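Extracellular invertase (Aspergillus kawachii, PDB 5XH8) hydrolyses beta-fructofuranosides such as sucrose and has high transfructosylation activity, transferring fructosyl units in a way consistent with the formation of fructooligosaccharides such as 1-kestose. Local coordinates at residues Ser441-Phe447 against Ile575-Gly581; Ser450-Phe456 against Tyr569-Ile575; Leu458-Phe464 against Val585-Thr591. The contacts are given in a common frame with arbitrary orientation. Numbering follows the deposited sequence.

Contact 1 (Ser441-Phe447 against Ile575-Gly581)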
loop_
_atom_site.group_PDB
_atom_site.type_symbol
_atom_site.label_atom_id
_atom_site.label_comp_id
_atom_site.label_asym_id
_atom_site.label_seq_id
_atom_site.Cartn_x
_atom_site.Cartn_y
_atom_site.Cartn_z
ATOM N N SER A 441 12.325 29.645 -59.014
ATOM C CA SER A 441 11.923 28.445 -59.763
ATOM C C SER A 441 12.028 27.179 -58.907
ATOM O O SER A 441 12.635 27.187 -57.843
ATOM C CB SER A 441 12.774 28.296 -61.024
ATOM O OG SER A 441 14.147 28.320 -60.694
ATOM N N SER A 442 11.424 26.104 -59.395
ATOM C CA SER A 442 11.406 24.815 -58.720
ATOM C C SER A 442 12.764 24.121 -58.801
ATOM O O SER A 442 13.336 24.047 -59.879
ATOM C CB SER A 442 10.346 23.924 -59.372
ATOM O OG SER A 442 10.256 22.659 -58.747
ATOM N N GLY A 443 13.275 23.618 -57.670
ATOM C CA GLY A 443 14.414 22.687 -57.677
ATOM C C GLY A 443 15.298 22.685 -56.448
ATOM O O GLY A 443 15.051 23.412 -55.486
ATOM N N VAL A 444 16.326 21.837 -56.497
ATOM C CA VAL A 444 17.350 21.760 -55.463
ATOM C C VAL A 444 18.679 22.300 -55.998
ATOM O O VAL A 444 19.152 21.874 -57.059
ATOM C CB VAL A 444 17.518 20.318 -54.894
ATOM C CG1 VAL A 444 16.161 19.734 -54.539
ATOM C CG2 VAL A 444 18.260 19.389 -55.847
ATOM N N VAL A 445 19.273 23.230 -55.252
ATOM C CA VAL A 445 20.501 23.897 -55.641
ATOM C C VAL A 445 21.612 23.479 -54.681
ATOM O O VAL A 445 21.645 23.965 -53.553
ATOM C CB VAL A 445 20.318 25.434 -55.593
ATOM C CG1 VAL A 445 21.606 26.149 -55.993
ATOM C CG2 VAL A 445 19.138 25.856 -56.464
ATOM N N PRO A 446 22.544 22.601 -55.127
ATOM C CA PRO A 446 23.630 22.160 -54.249
ATOM C C PRO A 446 24.404 23.294 -53.601
ATOM O O PRO A 446 24.615 24.320 -54.227
ATOM C CB PRO A 446 24.542 21.366 -55.190
ATOM C CG PRO A 446 23.616 20.842 -56.242
ATOM C CD PRO A 446 22.600 21.929 -56.446
ATOM N N PHE A 447 24.803 23.117 -52.346
ATOM C CA PHE A 447 25.726 24.046 -51.698
ATOM C C PHE A 447 27.075 23.916 -52.395
ATOM O O PHE A 447 27.421 22.837 -52.871
ATOM C CB PHE A 447 25.904 23.725 -50.194
ATOM C CG PHE A 447 24.845 24.323 -49.274
ATOM C CD1 PHE A 447 23.557 24.626 -49.720
ATOM C CD2 PHE A 447 25.145 24.551 -47.928
ATOM C CE1 PHE A 447 22.613 25.178 -48.858
ATOM C CE2 PHE A 447 24.196 25.094 -47.064
ATOM C CZ PHE A 447 22.936 25.410 -47.531
ATOM N N ILE A 575 24.243 18.919 -48.839
ATOM C CA ILE A 575 23.189 19.854 -48.489
ATOM C C ILE A 575 22.859 20.737 -49.688
ATOM O O ILE A 575 23.762 21.191 -50.370
ATOM C CB ILE A 575 23.619 20.737 -47.302
ATOM C CG1 ILE A 575 23.810 19.872 -46.045
ATOM C CG2 ILE A 575 22.590 21.841 -47.051
ATOM C CD1 ILE A 575 24.359 20.636 -44.854
ATOM N N SER A 576 21.575 20.994 -49.913
ATOM C CA SER A 576 21.128 21.867 -50.992
ATOM C C SER A 576 20.012 22.777 -50.522
ATOM O O SER A 576 19.220 22.381 -49.651
ATOM C CB SER A 576 20.604 21.028 -52.148
ATOM O OG SER A 576 21.637 20.202 -52.621
ATOM N N PHE A 577 19.930 23.973 -51.121
ATOM C CA PHE A 577 18.726 24.814 -51.020
ATOM C C PHE A 577 17.605 24.051 -51.696
ATOM O O PHE A 577 17.846 23.282 -52.630
ATOM C CB PHE A 577 18.886 26.173 -51.727
ATOM C CG PHE A 577 19.994 27.022 -51.176
ATOM C CD1 PHE A 577 19.767 27.859 -50.101
ATOM C CD2 PHE A 577 21.268 26.975 -51.728
ATOM C CE1 PHE A 577 20.795 28.628 -49.575
ATOM C CE2 PHE A 577 22.298 27.742 -51.210
ATOM C CZ PHE A 577 22.062 28.571 -50.130
ATOM N N PHE A 578 16.390 24.235 -51.209
ATOM C CA PHE A 578 15.223 23.626 -51.822
ATOM C C PHE A 578 14.105 24.656 -51.858
ATOM O O PHE A 578 13.899 25.383 -50.887
ATOM C CB PHE A 578 14.756 22.397 -51.037
ATOM C CG PHE A 578 13.322 22.031 -51.300
ATOM C CD1 PHE A 578 12.964 21.369 -52.468
ATOM C CD2 PHE A 578 12.324 22.387 -50.406
ATOM C CE1 PHE A 578 11.641 21.042 -52.722
ATOM C CE2 PHE A 578 10.997 22.063 -50.653
ATOM C CZ PHE A 578 10.652 21.384 -51.812
ATOM N N HIS A 579 13.388 24.695 -52.977
ATOM C CA HIS A 579 12.264 25.619 -53.180
ATOM C C HIS A 579 11.386 25.033 -54.287
ATOM O O HIS A 579 11.916 24.566 -55.306
ATOM C CB HIS A 579 12.800 27.014 -53.524
ATOM C CG HIS A 579 11.741 27.991 -53.927
ATOM N ND1 HIS A 579 10.651 28.277 -53.136
ATOM C CD2 HIS A 579 11.609 28.752 -55.040
ATOM C CE1 HIS A 579 9.887 29.165 -53.747
ATOM N NE2 HIS A 579 10.448 29.471 -54.904
ATOM N N ASN A 580 10.065 25.003 -54.084
ATOM C CA ASN A 580 9.165 24.296 -55.027
ATOM C C ASN A 580 8.701 25.163 -56.217
ATOM O O ASN A 580 7.872 24.733 -57.008
ATOM C CB ASN A 580 7.956 23.692 -54.308
ATOM C CG ASN A 580 6.985 24.733 -53.807
ATOM O OD1 ASN A 580 7.348 25.894 -53.602
ATOM N ND2 ASN A 580 5.754 24.317 -53.558
ATOM N N GLY A 581 9.207 26.386 -56.310
ATOM C CA GLY A 581 8.905 27.258 -57.417
ATOM C C GLY A 581 7.712 28.151 -57.203
ATOM O O GLY A 581 7.530 29.081 -57.979
#

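Contact 2 (Ser450-Phe456 against Tyr569-Ile575)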
loop_
_atom_site.group_PDB
_atom_site.type_symbol
_atom_site.label_atom_id
_atom_site.label_comp_id
_atom_site.label_asym_id
_atom_site.label_seq_id
_atom_site.Cartn_x
_atom_site.Cartn_y
_atom_site.Cartn_z
ATOM N N SER A 450 29.640 21.248 -48.630
ATOM C CA SER A 450 28.779 20.512 -47.726
ATOM C C SER A 450 29.682 19.919 -46.669
ATOM O O SER A 450 30.901 19.768 -46.906
ATOM C CB SER A 450 28.036 19.409 -48.460
ATOM O OG SER A 450 26.934 19.912 -49.171
ATOM N N PRO A 451 29.105 19.595 -45.481
ATOM C CA PRO A 451 29.882 18.857 -44.491
ATOM C C PRO A 451 30.269 17.506 -45.036
ATOM O O PRO A 451 29.548 16.942 -45.844
ATOM C CB PRO A 451 28.908 18.701 -43.297
ATOM C CG PRO A 451 27.558 18.917 -43.860
ATOM C CD PRO A 451 27.742 19.891 -44.993
ATOM N N SER A 452 31.411 17.012 -44.607
ATOM C CA SER A 452 31.865 15.696 -44.992
ATOM C C SER A 452 31.487 14.634 -43.962
ATOM O O SER A 452 31.872 13.483 -44.131
ATOM C CB SER A 452 33.376 15.712 -45.157
ATOM O OG SER A 452 33.971 16.061 -43.925
ATOM N N GLU A 453 30.784 15.000 -42.881
ATOM C CA GLU A 453 30.235 13.982 -41.974
ATOM C C GLU A 453 28.849 14.350 -41.481
ATOM O O GLU A 453 28.399 15.485 -41.653
ATOM C CB GLU A 453 31.194 13.672 -40.814
ATOM C CG GLU A 453 31.434 14.833 -39.865
ATOM C CD GLU A 453 32.263 14.455 -38.644
ATOM O OE1 GLU A 453 32.552 13.253 -38.402
ATOM O OE2 GLU A 453 32.625 15.383 -37.903
ATOM N N LYS A 454 28.178 13.373 -40.861
ATOM C CA LYS A 454 26.784 13.519 -40.482
ATOM C C LYS A 454 26.617 14.099 -39.037
ATOM O O LYS A 454 25.752 13.664 -38.271
ATOM C CB LYS A 454 26.098 12.160 -40.624
ATOM C CG LYS A 454 26.194 11.552 -42.019
ATOM C CD LYS A 454 25.441 10.231 -42.112
ATOM C CE LYS A 454 25.654 9.597 -43.491
ATOM N NZ LYS A 454 24.987 8.275 -43.604
ATOM N N PHE A 455 27.441 15.086 -38.707
ATOM C CA PHE A 455 27.484 15.717 -37.396
ATOM C C PHE A 455 27.675 17.203 -37.678
ATOM O O PHE A 455 28.777 17.634 -37.986
ATOM C CB PHE A 455 28.638 15.155 -36.553
ATOM C CG PHE A 455 28.567 13.662 -36.325
ATOM C CD1 PHE A 455 29.166 12.766 -37.221
ATOM C CD2 PHE A 455 27.934 13.144 -35.200
ATOM C CE1 PHE A 455 29.113 11.388 -37.005
ATOM C CE2 PHE A 455 27.894 11.780 -34.969
ATOM C CZ PHE A 455 28.482 10.893 -35.880
ATOM N N PHE A 456 26.589 17.963 -37.689
ATOM C CA PHE A 456 26.678 19.380 -37.999
ATOM C C PHE A 456 25.505 20.171 -37.477
ATOM O O PHE A 456 24.443 19.611 -37.217
ATOM C CB PHE A 456 26.768 19.619 -39.539
ATOM C CG PHE A 456 25.577 19.116 -40.324
ATOM C CD1 PHE A 456 24.494 19.941 -40.583
ATOM C CD2 PHE A 456 25.556 17.821 -40.825
ATOM C CE1 PHE A 456 23.405 19.477 -41.296
ATOM C CE2 PHE A 456 24.467 17.345 -41.532
ATOM C CZ PHE A 456 23.387 18.172 -41.776
ATOM N N TYR A 569 24.359 5.452 -46.323
ATOM C CA TYR A 569 25.569 5.575 -47.154
ATOM C C TYR A 569 26.512 6.642 -46.602
ATOM O O TYR A 569 26.081 7.721 -46.194
ATOM C CB TYR A 569 25.216 5.888 -48.641
ATOM C CG TYR A 569 24.658 4.712 -49.410
ATOM C CD1 TYR A 569 25.502 3.708 -49.896
ATOM C CD2 TYR A 569 23.289 4.589 -49.663
ATOM C CE1 TYR A 569 24.999 2.609 -50.598
ATOM C CE2 TYR A 569 22.779 3.492 -50.373
ATOM C CZ TYR A 569 23.649 2.507 -50.834
ATOM O OH TYR A 569 23.166 1.422 -51.515
ATOM N N ALA A 570 27.802 6.325 -46.601
ATOM C CA ALA A 570 28.845 7.215 -46.104
ATOM C C ALA A 570 28.776 8.605 -46.762
ATOM O O ALA A 570 28.970 9.622 -46.078
ATOM C CB ALA A 570 30.214 6.583 -46.304
ATOM N N ASN A 571 28.419 8.614 -48.054
ATOM C CA ASN A 571 28.302 9.817 -48.901
ATOM C C ASN A 571 27.061 10.618 -48.725
ATOM O O ASN A 571 26.909 11.606 -49.413
ATOM C CB ASN A 571 28.212 9.424 -50.389
ATOM C CG ASN A 571 29.461 8.819 -50.904
ATOM O OD1 ASN A 571 30.444 8.650 -50.171
ATOM N ND2 ASN A 571 29.440 8.453 -52.179
ATOM N N SER A 572 26.115 10.177 -47.909
ATOM C CA SER A 572 24.871 10.922 -47.754
ATOM C C SER A 572 25.059 12.095 -46.770
ATOM O O SER A 572 24.484 12.124 -45.670
ATOM C CB SER A 572 23.741 9.974 -47.365
ATOM O OG SER A 572 23.420 9.120 -48.461
ATOM N N THR A 573 25.864 13.068 -47.204
ATOM C CA THR A 573 26.227 14.232 -46.404
ATOM C C THR A 573 26.021 15.585 -47.107
ATOM O O THR A 573 26.355 16.623 -46.531
ATOM C CB THR A 573 27.705 14.136 -45.981
ATOM O OG1 THR A 573 28.525 14.112 -47.148
ATOM C CG2 THR A 573 27.969 12.875 -45.168
ATOM N N ASN A 574 25.471 15.586 -48.328
ATOM C CA ASN A 574 25.349 16.823 -49.108
ATOM C C ASN A 574 24.125 17.606 -48.695
ATOM O O ASN A 574 23.100 17.031 -48.282
ATOM C CB ASN A 574 25.308 16.544 -50.619
ATOM C CG ASN A 574 26.606 15.935 -51.129
ATOM O OD1 ASN A 574 26.647 14.775 -51.531
ATOM N ND2 ASN A 574 27.674 16.694 -51.065
ATOM N N ILE A 575 24.243 18.919 -48.839
ATOM C CA ILE A 575 23.189 19.854 -48.489
ATOM C C ILE A 575 22.859 20.737 -49.688
ATOM O O ILE A 575 23.762 21.191 -50.370
ATOM C CB ILE A 575 23.619 20.737 -47.302
ATOM C CG1 ILE A 575 23.810 19.872 -46.045
ATOM C CG2 ILE A 575 22.590 21.841 -47.051
ATOM C CD1 ILE A 575 24.359 20.636 -44.854
#

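Contact 3 (Leu458-Phe464 against Val585-Thr591)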
loop_
_atom_site.group_PDB
_atom_site.type_symbol
_atom_site.label_atom_id
_atom_site.label_comp_id
_atom_site.label_asym_id
_atom_site.label_seq_id
_atom_site.Cartn_x
_atom_site.Cartn_y
_atom_site.Cartn_z
ATOM N N LEU A 458 23.305 23.519 -38.909
ATOM C CA LEU A 458 23.020 24.403 -40.038
ATOM C C LEU A 458 22.076 25.487 -39.548
ATOM O O LEU A 458 21.000 25.156 -39.043
ATOM C CB LEU A 458 22.333 23.635 -41.180
ATOM C CG LEU A 458 22.012 24.464 -42.446
ATOM C CD1 LEU A 458 21.905 23.558 -43.661
ATOM C CD2 LEU A 458 20.741 25.299 -42.332
ATOM N N SER A 459 22.465 26.756 -39.687
ATOM C CA SER A 459 21.596 27.906 -39.352
ATOM C C SER A 459 21.339 28.749 -40.592
ATOM O O SER A 459 22.258 28.978 -41.385
ATOM C CB SER A 459 22.233 28.828 -38.313
ATOM O OG SER A 459 23.091 28.120 -37.467
ATOM N N ALA A 460 20.119 29.248 -40.743
ATOM C CA ALA A 460 19.826 30.154 -41.837
ATOM C C ALA A 460 18.542 30.871 -41.567
ATOM O O ALA A 460 17.684 30.368 -40.821
ATOM C CB ALA A 460 19.709 29.374 -43.142
ATOM N N GLN A 461 18.399 32.026 -42.215
ATOM C CA GLN A 461 17.164 32.815 -42.207
ATOM C C GLN A 461 16.510 32.772 -43.579
ATOM O O GLN A 461 17.190 32.908 -44.596
ATOM C CB GLN A 461 17.451 34.258 -41.824
ATOM C CG GLN A 461 17.927 34.434 -40.393
ATOM C CD GLN A 461 19.399 34.105 -40.238
ATOM O OE1 GLN A 461 20.239 34.704 -40.914
ATOM N NE2 GLN A 461 19.723 33.140 -39.371
ATOM N N LEU A 462 15.203 32.549 -43.600
ATOM C CA LEU A 462 14.422 32.546 -44.817
ATOM C C LEU A 462 13.396 33.674 -44.707
ATOM O O LEU A 462 12.610 33.719 -43.743
ATOM C CB LEU A 462 13.722 31.200 -45.033
ATOM C CG LEU A 462 14.546 30.030 -45.590
ATOM C CD1 LEU A 462 15.661 29.616 -44.640
ATOM C CD2 LEU A 462 13.641 28.854 -45.920
ATOM N N SER A 463 13.418 34.582 -45.691
ATOM C CA SER A 463 12.452 35.682 -45.784
ATOM C C SER A 463 11.545 35.450 -46.967
ATOM O O SER A 463 11.993 35.005 -48.027
ATOM C CB SER A 463 13.175 37.002 -45.935
ATOM O OG SER A 463 14.119 37.144 -44.896
ATOM N N PHE A 464 10.261 35.721 -46.764
ATOM C CA PHE A 464 9.213 35.418 -47.733
ATOM C C PHE A 464 8.443 36.695 -48.073
ATOM O O PHE A 464 8.226 37.526 -47.185
ATOM C CB PHE A 464 8.240 34.382 -47.157
ATOM C CG PHE A 464 8.892 33.071 -46.792
ATOM C CD1 PHE A 464 9.176 32.127 -47.772
ATOM C CD2 PHE A 464 9.229 32.790 -45.474
ATOM C CE1 PHE A 464 9.764 30.916 -47.443
ATOM C CE2 PHE A 464 9.828 31.580 -45.137
ATOM C CZ PHE A 464 10.093 30.643 -46.124
ATOM N N VAL A 585 11.735 33.026 -52.413
ATOM C CA VAL A 585 12.329 32.922 -51.076
ATOM C C VAL A 585 13.688 33.543 -51.110
ATOM O O VAL A 585 14.433 33.285 -52.045
ATOM C CB VAL A 585 12.681 31.464 -50.676
ATOM C CG1 VAL A 585 12.660 31.308 -49.162
ATOM C CG2 VAL A 585 11.809 30.464 -51.388
ATOM N N ALA A 586 14.053 34.270 -50.065
ATOM C CA ALA A 586 15.414 34.744 -49.926
ATOM C C ALA A 586 16.057 34.064 -48.731
ATOM O O ALA A 586 15.579 34.200 -47.597
ATOM C CB ALA A 586 15.442 36.259 -49.770
ATOM N N PHE A 587 17.139 33.332 -49.004
ATOM C CA PHE A 587 17.955 32.688 -47.996
ATOM C C PHE A 587 19.068 33.622 -47.610
ATOM O O PHE A 587 19.791 34.087 -48.473
ATOM C CB PHE A 587 18.595 31.406 -48.558
ATOM C CG PHE A 587 17.617 30.317 -48.849
ATOM C CD1 PHE A 587 16.947 30.273 -50.068
ATOM C CD2 PHE A 587 17.358 29.324 -47.900
ATOM C CE1 PHE A 587 16.046 29.259 -50.349
ATOM C CE2 PHE A 587 16.449 28.312 -48.169
ATOM C CZ PHE A 587 15.799 28.272 -49.396
ATOM N N SER A 588 19.251 33.870 -46.324
ATOM C CA SER A 588 20.459 34.539 -45.882
ATOM C C SER A 588 21.667 33.652 -46.130
ATOM O O SER A 588 21.547 32.481 -46.515
ATOM C CB SER A 588 20.417 34.784 -44.386
ATOM O OG SER A 588 20.672 33.550 -43.708
ATOM N N LYS A 589 22.833 34.229 -45.879
ATOM C CA LYS A 589 24.062 33.492 -45.622
ATOM C C LYS A 589 23.720 32.335 -44.621
ATOM O O LYS A 589 23.065 32.530 -43.593
ATOM C CB LYS A 589 25.087 34.495 -45.074
ATOM C CG LYS A 589 26.459 34.004 -44.639
ATOM C CD LYS A 589 26.953 34.862 -43.462
ATOM C CE LYS A 589 28.451 34.754 -43.196
ATOM N NZ LYS A 589 29.151 36.063 -43.323
ATOM N N VAL A 590 24.109 31.127 -44.998
ATOM C CA VAL A 590 23.832 29.919 -44.253
ATOM C C VAL A 590 25.132 29.562 -43.553
ATOM O O VAL A 590 26.175 29.546 -44.208
ATOM C CB VAL A 590 23.424 28.795 -45.228
ATOM C CG1 VAL A 590 23.071 27.521 -44.482
ATOM C CG2 VAL A 590 22.268 29.259 -46.104
ATOM N N THR A 591 25.090 29.302 -42.244
ATOM C CA THR A 591 26.278 28.849 -41.517
ATOM C C THR A 591 26.202 27.338 -41.247
ATOM O O THR A 591 25.160 26.816 -40.843
ATOM C CB THR A 591 26.444 29.619 -40.199
ATOM O OG1 THR A 591 26.495 31.019 -40.492
ATOM C CG2 THR A 591 27.734 29.217 -39.482
HETATM O O HOH W 1 25.925 26.651 -37.776
#

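Contact 1 (Ser441-Phe447 against Ile575-Gly581)
Phe447 and Phe577 set the character of the buried face of this strand pair. Phe447 leaves its backbone sideways, yet with chi1 at -85° its ring swings toward the neighbouring strand: Ile575 CG2 lies over the ring face, 3.5 Å from its centroid in a CH-pi contact, and Phe447 CE1 comes within 3.5 Å of Phe577 CE2, the two planes inclined at 41°. Phe577, an m rotamer, projects to the same side as Val445, whose CB is 4.2 Å from Phe577 CB; Val590 of strand 585-594 packs against both phenylalanine rings. His579, in the t rotamer, also belongs to this face, and its two ring nitrogens bond to Gly583 O and Ser475 OG. On the other face Val444 CG1 meets the ring edge of Phe578 at CD1 (4.1 Å), and the Ser576 hydroxyl turns to Pro446, with Ser576 OG 3.2 Å from Pro446 CA and 4.0 Å from Pro446 CB. Antiparallel backbone bonds fix this alternation: Val445 N to Phe577 O and Phe577 N to Val445 O, both 3.0 Å, and Phe447 N to Ile575 O, 2.9 Å. The chain turns a corner at Gly443, whose backbone angles would jam any CB against the preceding carbonyl. A short outermost strand, 444-446, thus edges a sheet whose apolar face packs on a second antiparallel sheet, as in the C-terminal beta-sandwich of family 32 glycoside hydrolases.

Contact 2 (Ser450-Phe456 against Tyr569-Ile575)
Three hydrogen bonds, each using at least one side-chain atom, tie the chain at Ser450-Lys454 to the stretch leading into strand 574-580. Ser450 points its CB toward that stretch and takes the place of a backbone acceptor: Ile575 N donates to Ser450 OG at 2.9 Å, with an angle of 157° at the hydrogen. Next to it, Thr573 OG1 makes a weak bond to Pro451 O at 3.3 Å. Lys454, fully extended beyond its m chi1, carries its ammonium group to the type I beta turn Tyr569-Ser572, where NZ donates to Tyr569 O at 2.9 Å. That carbonyl also accepts the turn's own bond from Ser572 N (3.0 Å), so it serves two donors. Lys454 NZ further bonds Ser567 OG and a bound glycerol, probably from the crystallisation liquor. The segments meet where the two sheets of the C-terminal beta-sandwich come together: Phe456 belongs to one sheet and Ile575 to the other, while Thr573 and Asn574 form a classic beta bulge opposite Ser481. Between the sheets Ile575 CD1 fills the apolar space, 3.5 Å from Pro451 CD and 3.9 Å from Phe456 CE1. Thr573 CG2 packs against the aliphatic part of the lysine, 3.8 Å from Lys454 CG. Ser572, centre of an inverse gamma turn, has its hydroxyl bonded to Ser482 OG and Glu485 OE1, and Ser452 OG pairs with Glu594 OE2.

Contact 3 (Leu458-Phe464 against Val585-Thr591)
Strand 458-463 runs antiparallel to strand 585-587, the short axes 4.8 Å apart at an angle of 158°, and pairs again with Val590-Thr591 after a shift of one residue in register. Each paired region is closed by reciprocal bonds. Ser463 N reaches Ala586 O at 2.9 Å and Ala586 N reaches Ser463 O at 3.0 Å; at the other end Ser459 N bonds Thr591 O at 2.9 Å and Thr591 N bonds Ser459 O at 3.0 Å. Between them Ser588 N still donates to Gln461 O (2.9 Å), but Gln461 N bonds the side chain, Ser588 OG, at 3.1 Å. The Ser588 side chain points toward the facing strand, and with chi1 at 76° (p) its hydroxyl accepts that bond while donating to its own chain at Lys589 O, 2.6 Å from Ser588 OG. Apolar side chains gather on one face: Leu462 CG lies 3.6 Å from Phe587 CE2, Val585 CG1 is 3.4 Å from Phe464 CE1, and Val590 touches Leu458 (CG1 to CG, 3.8 Å) and Ala460 (CG2 to CB, 3.9 Å). Phe587 also meets Phe477 and Phe577 of the facing sheet edge-to-face. Ser459, Ser463, Ala586 and Thr591 occupy the other face, where a water bridges Ser459 OG and, weakly, Thr591 O. On one side of the strands, then, the chemistry is that of a sandwich interior; along the backbone, the Ser588 hydroxyl stands in for a main-chain acceptor and lets the pairing continue across the irregularity.

All three contacts lie within the family 32 C-terminal region and reach the two facing sheets of its beta-sandwich. Contact 1 pairs strands of one sheet, contact 3 pairs strands 455-463 and 585-594 of the other, and their centres are about 12 Å apart, with Phe577 against Phe587 and Phe447 against Val590 joining them. Contact 2, centred about 17 Å from contact 1 and 20 Å from contact 3, shares Ile575 with the former and strand 455-463 with the latter. Along the chain the first segments come in the order 1, 2, 3, while the second run 2, 1, 3, so segments over a hundred residues apart lie side by side within, or face each other across, the two sheets.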